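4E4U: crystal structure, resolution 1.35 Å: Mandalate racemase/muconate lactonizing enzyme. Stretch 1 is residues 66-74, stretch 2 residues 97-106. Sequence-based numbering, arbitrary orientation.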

ATOM      1  N   ASP A  66      40.365   5.931  22.259  1.00 14.30           N
ATOM      2  CA  ASP A  66      40.962   6.619  21.120  1.00 14.03           C
ATOM      3  C   ASP A  66      39.929   7.558  20.489  1.00 13.89           C
ATOM      4  O   ASP A  66      38.837   7.119  20.135  1.00 14.32           O
ATOM      5  N   PRO A  67      40.269   8.851  20.324  1.00 13.53           N
ATOM      6  CA  PRO A  67      39.305   9.775  19.705  1.00 13.56           C
ATOM      7  C   PRO A  67      38.901   9.401  18.277  1.00 13.01           C
ATOM      8  O   PRO A  67      37.845   9.843  17.819  1.00 13.37           O
ATOM      9  N   HIS A  68      39.715   8.614  17.578  1.00 12.46           N
ATOM     10  CA  HIS A  68      39.341   8.192  16.227  1.00 12.09           C
ATOM     11  C   HIS A  68      38.143   7.247  16.197  1.00 11.96           C
ATOM     12  O   HIS A  68      37.526   7.055  15.152  1.00 12.57           O
ATOM     13  N   HIS A  69      37.812   6.659  17.340  1.00 11.13           N
ATOM     14  CA  HIS A  69      36.824   5.589  17.370  1.00 11.03           C
ATOM     15  C   HIS A  69      35.411   6.121  17.595  1.00 10.21           C
ATOM     16  O   HIS A  69      34.762   5.824  18.604  1.00 11.74           O
ATOM     17  N   VAL A  70      34.936   6.890  16.622  1.00 10.83           N
ATOM     18  CA  VAL A  70      33.669   7.596  16.747  1.00 11.45           C
ATOM     19  C   VAL A  70      32.453   6.686  16.541  1.00 11.40           C
ATOM     20  O   VAL A  70      31.395   6.943  17.115  1.00 11.70           O
ATOM     21  N   GLU A  71      32.584   5.641  15.721  1.00 11.01           N
ATOM     22  CA  GLU A  71      31.534   4.619  15.645  1.00 11.07           C
ATOM     23  C   GLU A  71      31.355   3.970  17.010  1.00 11.08           C
ATOM     24  O   GLU A  71      30.233   3.811  17.495  1.00 11.67           O
ATOM     25  N   ARG A  72      32.471   3.586  17.622  1.00 10.95           N
ATOM     26  CA  ARG A  72      32.455   2.972  18.942  1.00 10.89           C
ATOM     27  C   ARG A  72      31.777   3.898  19.944  1.00 10.60           C
ATOM     28  O   ARG A  72      30.885   3.477  20.692  1.00 11.33           O
ATOM     29  N   LEU A  73      32.212   5.152  19.976  1.00 10.37           N
ATOM     30  CA  LEU A  73      31.628   6.122  20.895  1.00 10.32           C
ATOM     31  C   LEU A  73      30.118   6.233  20.726  1.00 10.50           C
ATOM     32  O   LEU A  73      29.364   6.165  21.706  1.00 11.20           O
ATOM     33  N   PHE A  74      29.666   6.404  19.487  1.00 10.15           N
ATOM     34  CA  PHE A  74      28.239   6.509  19.241  1.00 10.18           C
ATOM     35  C   PHE A  74      27.501   5.254  19.723  1.00 10.19           C
ATOM     36  O   PHE A  74      26.496   5.353  20.433  1.00 10.73           O
ATOM     37  N   LEU A  97      30.710  15.415  22.592  1.00 11.14           N
ATOM     38  CA  LEU A  97      31.930  14.639  22.792  1.00 11.21           C
ATOM     39  C   LEU A  97      32.513  14.183  21.459  1.00 11.34           C
ATOM     40  O   LEU A  97      33.726  14.246  21.248  1.00 11.90           O
ATOM     41  N   GLU A  98      31.646  13.738  20.554  1.00 10.58           N
ATOM     42  CA  GLU A  98      32.093  13.211  19.273  1.00 10.90           C
ATOM     43  C   GLU A  98      32.701  14.308  18.396  1.00 11.65           C
ATOM     44  O   GLU A  98      33.728  14.097  17.745  1.00 11.36           O
ATOM     45  N   MET A  99      32.088  15.488  18.371  1.00 11.10           N
ATOM     46  CA  MET A  99      32.633  16.536  17.512  1.00 11.32           C
ATOM     47  C   MET A  99      33.968  17.042  18.065  1.00 11.60           C
ATOM     48  O   MET A  99      34.850  17.432  17.299  1.00 11.45           O
ATOM     49  N   ALA A 100      34.130  17.005  19.391  1.00 11.61           N
ATOM     50  CA  ALA A 100      35.417  17.323  20.013  1.00 12.05           C
ATOM     51  C   ALA A 100      36.463  16.287  19.605  1.00 11.72           C
ATOM     52  O   ALA A 100      37.618  16.627  19.367  1.00 12.52           O
ATOM     53  N   CYS A 101      36.052  15.027  19.500  1.00 11.61           N
ATOM     54  CA  CYS A 101      36.940  13.994  18.966  1.00 11.74           C
ATOM     55  C   CYS A 101      37.347  14.303  17.527  1.00 11.76           C
ATOM     56  O   CYS A 101      38.518  14.173  17.183  1.00 12.25           O
ATOM     57  N   TRP A 102      36.399  14.721  16.689  1.00 11.79           N
ATOM     58  CA  TRP A 102      36.743  15.109  15.317  1.00 11.39           C
ATOM     59  C   TRP A 102      37.713  16.290  15.272  1.00 11.86           C
ATOM     60  O   TRP A 102      38.606  16.332  14.426  1.00 12.54           O
ATOM     61  N   ASP A 103      37.525  17.251  16.171  1.00 12.19           N
ATOM     62  CA  ASP A 103      38.440  18.382  16.286  1.00 12.25           C
ATOM     63  C   ASP A 103      39.865  17.848  16.491  1.00 12.16           C
ATOM     64  O   ASP A 103      40.808  18.288  15.821  1.00 13.35           O
ATOM     65  N   ILE A 104      40.013  16.894  17.407  1.00 12.34           N
ATOM     66  CA  ILE A 104      41.296  16.236  17.661  1.00 12.51           C
ATOM     67  C   ILE A 104      41.816  15.424  16.465  1.00 12.84           C
ATOM     68  O   ILE A 104      42.992  15.517  16.113  1.00 14.13           O
ATOM     69  N   ILE A 105      40.938  14.654  15.830  1.00 12.67           N
ATOM     70  CA  ILE A 105      41.311  13.881  14.647  1.00 12.76           C
ATOM     71  C   ILE A 105      41.883  14.808  13.566  1.00 12.64           C
ATOM     72  O   ILE A 105      42.941  14.530  12.991  1.00 13.41           O
ATOM     73  N   GLY A 106      41.190  15.915  13.306  1.00 12.87           N
ATOM     74  CA  GLY A 106      41.636  16.872  12.308  1.00 12.79           C
ATOM     75  C   GLY A 106      42.954  17.532  12.685  1.00 13.72           C
ATOM     76  O   GLY A 106      43.844  17.711  11.844  1.00 13.84           O
TER

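The two stretches run nearly antiparallel, the axes of helices 70-74 and 97-106 inclined at 168° and 10.4 Å apart at closest approach. No direct hydrogen bond joins them. The contact is held by apolar packing, two CH-pi contacts and one bridging water, and it buries 474 Å² in all.

Where the backbones come nearest, at Pro 67 and Cys 101, the CA atoms are 4.9 Å apart. So close an approach suits a small residue on helix 97-106: Pro 67 O lies 3.4 Å from Cys 101 CB, and Pro 67 CB is 4.1 Å from the same Cys 101 CB. Proline fits the second position of the type I turn from Asp 66 to His 69, because its ring holds phi near the required -60°. Pro 67 CB points toward stretch 2; its ring is C-gamma endo, and Pro 67 CG lies 3.8 Å from Ile 104 CG2, an apolar contact between two rather rigid groups. Ile 104 is m at chi1 and t at chi2, the usual rotamer of isoleucine in a helix.

Val 70 takes m (chi1 -66°), less usual than t for a helical valine, and is the knob of this interface. Its CB points toward stretch 2, and its side chain sits in a hole formed by Glu 98, Cys 101, Trp 102 and Ile 105. CG1 lies 3.9 Å from Glu 98 CG, 4.2 Å from Cys 101 CB and 4.3 Å from Ile 105 CD1, while CG2 is 3.9 Å from Trp 102 CZ2. The compact, branched valine thus meets several walls without a long, flexible chain. Trp 102 starts away from stretch 1, but chi1 of -82° and chi2 of 105° bring its indole back, so that Val 70 CG1 makes an off-centre CH-pi contact, 4.3 Å from the centroid of the five-membered ring. Within the helix, Trp 102 NE1 donates a weak hydrogen bond to Glu 98 OE2 at 2.9 Å. Glu 98 CG packs on Val 70 CG1, while its carboxylate has polar partners, including others elsewhere in the structure.

One turn farther along, Leu 73 adopts the tp rotamer (chi1 173°, chi2 57°), which carries CD2 to within 3.8 Å of Glu 98 CA, 4.4 Å of Leu 97 CB and 4.3 Å of Cys 101 SG. Cys 101, at m and pointing toward stretch 1, lies between Pro 67 and Leu 73, touching both; its SG is also 4.1 Å from Pro 67 CB.

At the other end, Ile 105 takes the mt rotamer, extending CD1 to 3.5 Å from Pro 67 O and 3.7 Å from His 68 CA. Its CG1 lies over one face of the His 68 imidazole, 4.1 Å from the ring centroid. Asp 66 OD1 holds the ring through His 68 ND1 and the backbone through His 68 N, each at 2.9 Å. His 68 is m, its ND1 is taken by Asp 66, and its NE2 hydrogen-bonds to water 1 at 2.8 Å; this water donates to Ile 105 O at 2.9 Å, linking the stretches.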

ATOM      1  CB  ASP A  66      41.406   5.563  20.102  1.00 15.46           C
ATOM      2  CG  ASP A  66      42.281   6.122  18.999  1.00 15.97           C
ATOM      3  OD1 ASP A  66      42.043   7.261  18.543  1.00 15.67           O
ATOM      4  OD2 ASP A  66      43.212   5.401  18.574  1.00 17.16           O
ATOM      5  CB  PRO A  67      40.053  11.117  19.702  1.00 14.80           C
ATOM      6  CG  PRO A  67      41.498  10.749  19.776  1.00 15.44           C
ATOM      7  CD  PRO A  67      41.537   9.529  20.655  1.00 14.62           C
ATOM      8  CB  HIS A  68      40.522   7.533  15.510  1.00 12.78           C
ATOM      9  CG  HIS A  68      41.643   8.474  15.214  1.00 13.54           C
ATOM     10  ND1 HIS A  68      42.626   8.769  16.133  1.00 14.71           N
ATOM     11  CD2 HIS A  68      41.935   9.196  14.104  1.00 13.89           C
ATOM     12  CE1 HIS A  68      43.474   9.636  15.603  1.00 15.21           C
ATOM     13  NE2 HIS A  68      43.076   9.908  14.374  1.00 14.88           N
ATOM     14  CB  HIS A  69      37.244   4.525  18.388  1.00 11.76           C
ATOM     15  CG  HIS A  69      38.551   3.879  18.046  1.00 12.17           C
ATOM     16  ND1 HIS A  69      39.190   2.993  18.877  1.00 13.76           N
ATOM     17  CD2 HIS A  69      39.345   4.025  16.957  1.00 12.97           C
ATOM     18  CE1 HIS A  69      40.321   2.603  18.313  1.00 13.12           C
ATOM     19  NE2 HIS A  69      40.440   3.215  17.146  1.00 13.34           N
ATOM     20  CB  VAL A  70      33.610   8.854  15.830  1.00 12.22           C
ATOM     21  CG1 VAL A  70      34.639   9.899  16.287  1.00 13.13           C
ATOM     22  CG2 VAL A  70      33.823   8.489  14.365  1.00 13.07           C
ATOM     23  CB  GLU A  71      31.879   3.524  14.631  1.00 11.98           C
ATOM     24  CG  GLU A  71      31.765   3.937  13.173  1.00 12.82           C
ATOM     25  CD  GLU A  71      30.361   3.806  12.613  1.00 13.69           C
ATOM     26  OE1 GLU A  71      29.439   3.382  13.350  1.00 14.79           O
ATOM     27  OE2 GLU A  71      30.175   4.106  11.413  1.00 13.23           O
ATOM     28  CB  ARG A  72      33.889   2.679  19.389  1.00 11.51           C
ATOM     29  CG  ARG A  72      34.023   2.073  20.779  1.00 12.61           C
ATOM     30  CD  ARG A  72      35.340   2.527  21.443  1.00 14.10           C
ATOM     31  NE  ARG A  72      35.276   3.956  21.753  1.00 14.25           N
ATOM     32  CZ  ARG A  72      34.657   4.459  22.817  1.00 13.55           C
ATOM     33  NH1 ARG A  72      34.079   3.650  23.702  1.00 14.10           N
ATOM     34  NH2 ARG A  72      34.627   5.771  23.005  1.00 13.19           N
ATOM     35  CB  LEU A  73      32.283   7.488  20.710  1.00 11.13           C
ATOM     36  CG  LEU A  73      31.672   8.653  21.489  1.00 11.21           C
ATOM     37  CD1 LEU A  73      31.650   8.372  22.995  1.00 12.04           C
ATOM     38  CD2 LEU A  73      32.425   9.938  21.169  1.00 12.07           C
ATOM     39  CB  PHE A  74      27.922   6.780  17.768  1.00 10.78           C
ATOM     40  CG  PHE A  74      26.447   6.848  17.497  1.00 10.65           C
ATOM     41  CD1 PHE A  74      25.757   8.042  17.645  1.00 12.29           C
ATOM     42  CD2 PHE A  74      25.736   5.700  17.170  1.00 11.23           C
ATOM     43  CE1 PHE A  74      24.387   8.102  17.434  1.00 12.57           C
ATOM     44  CE2 PHE A  74      24.372   5.749  16.965  1.00 12.20           C
ATOM     45  CZ  PHE A  74      23.693   6.943  17.099  1.00 12.15           C
ATOM     46  CB  LEU A  97      31.659  13.434  23.689  1.00 12.27           C
ATOM     47  CG  LEU A  97      31.185  13.706  25.121  1.00 13.74           C
ATOM     48  CD1 LEU A  97      30.859  12.395  25.824  1.00 14.96           C
ATOM     49  CD2 LEU A  97      32.227  14.494  25.898  1.00 14.87           C
ATOM     50  CB  GLU A  98      30.932  12.506  18.565  1.00 11.49           C
ATOM     51  CG  GLU A  98      31.327  11.701  17.333  1.00 11.55           C
ATOM     52  CD  GLU A  98      31.085  12.458  16.045  1.00 12.49           C
ATOM     53  OE1 GLU A  98      31.020  13.705  16.108  1.00 12.84           O
ATOM     54  OE2 GLU A  98      30.964  11.818  14.973  1.00 12.04           O
ATOM     55  CB  MET A  99      31.634  17.677  17.266  1.00 12.31           C
ATOM     56  CG  MET A  99      31.429  18.609  18.450  1.00 12.07           C
ATOM     57  SD  MET A  99      30.297  19.976  18.096  1.00 12.49           S
ATOM     58  CE  MET A  99      28.727  19.117  17.966  1.00 12.83           C
ATOM     59  CB  ALA A 100      35.291  17.401  21.523  1.00 13.00           C
ATOM     60  CB  CYS A 101      36.308  12.597  19.064  1.00 12.08           C
ATOM     61  SG  CYS A 101      36.202  11.964  20.753  1.00 13.84           S
ATOM     62  CB  TRP A 102      35.495  15.403  14.477  1.00 11.30           C
ATOM     63  CG  TRP A 102      34.858  14.152  13.931  1.00 11.51           C
ATOM     64  CD1 TRP A 102      33.714  13.555  14.369  1.00 11.72           C
ATOM     65  CD2 TRP A 102      35.362  13.335  12.871  1.00 11.68           C
ATOM     66  NE1 TRP A 102      33.458  12.422  13.629  1.00 12.02           N
ATOM     67  CE2 TRP A 102      34.459  12.259  12.699  1.00 12.21           C
ATOM     68  CE3 TRP A 102      36.478  13.402  12.027  1.00 12.45           C
ATOM     69  CZ2 TRP A 102      34.642  11.271  11.731  1.00 13.17           C
ATOM     70  CZ3 TRP A 102      36.662  12.422  11.069  1.00 14.07           C
ATOM     71  CH2 TRP A 102      35.749  11.371  10.928  1.00 14.25           C
ATOM     72  CB  ASP A 103      38.000  19.263  17.463  1.00 13.38           C
ATOM     73  CG  ASP A 103      38.591  20.662  17.421  1.00 13.94           C
ATOM     74  OD1 ASP A 103      38.995  21.148  16.338  1.00 14.35           O
ATOM     75  OD2 ASP A 103      38.638  21.297  18.496  1.00 14.72           O
ATOM     76  CB  ILE A 104      41.203  15.365  18.936  1.00 13.67           C
ATOM     77  CG1 ILE A 104      41.125  16.270  20.164  1.00 14.87           C
ATOM     78  CG2 ILE A 104      42.378  14.399  19.042  1.00 13.90           C
ATOM     79  CD1 ILE A 104      40.580  15.579  21.382  1.00 15.25           C
ATOM     80  CB  ILE A 105      40.095  13.090  14.083  1.00 12.41           C
ATOM     81  CG1 ILE A 105      39.606  12.029  15.078  1.00 13.11           C
ATOM     82  CG2 ILE A 105      40.432  12.446  12.742  1.00 13.74           C
ATOM     83  CD1 ILE A 105      38.291  11.372  14.653  1.00 13.15           C
TER
HETATM   84  O   HOH W   1      44.018  11.873  12.552  1.00 16.74           O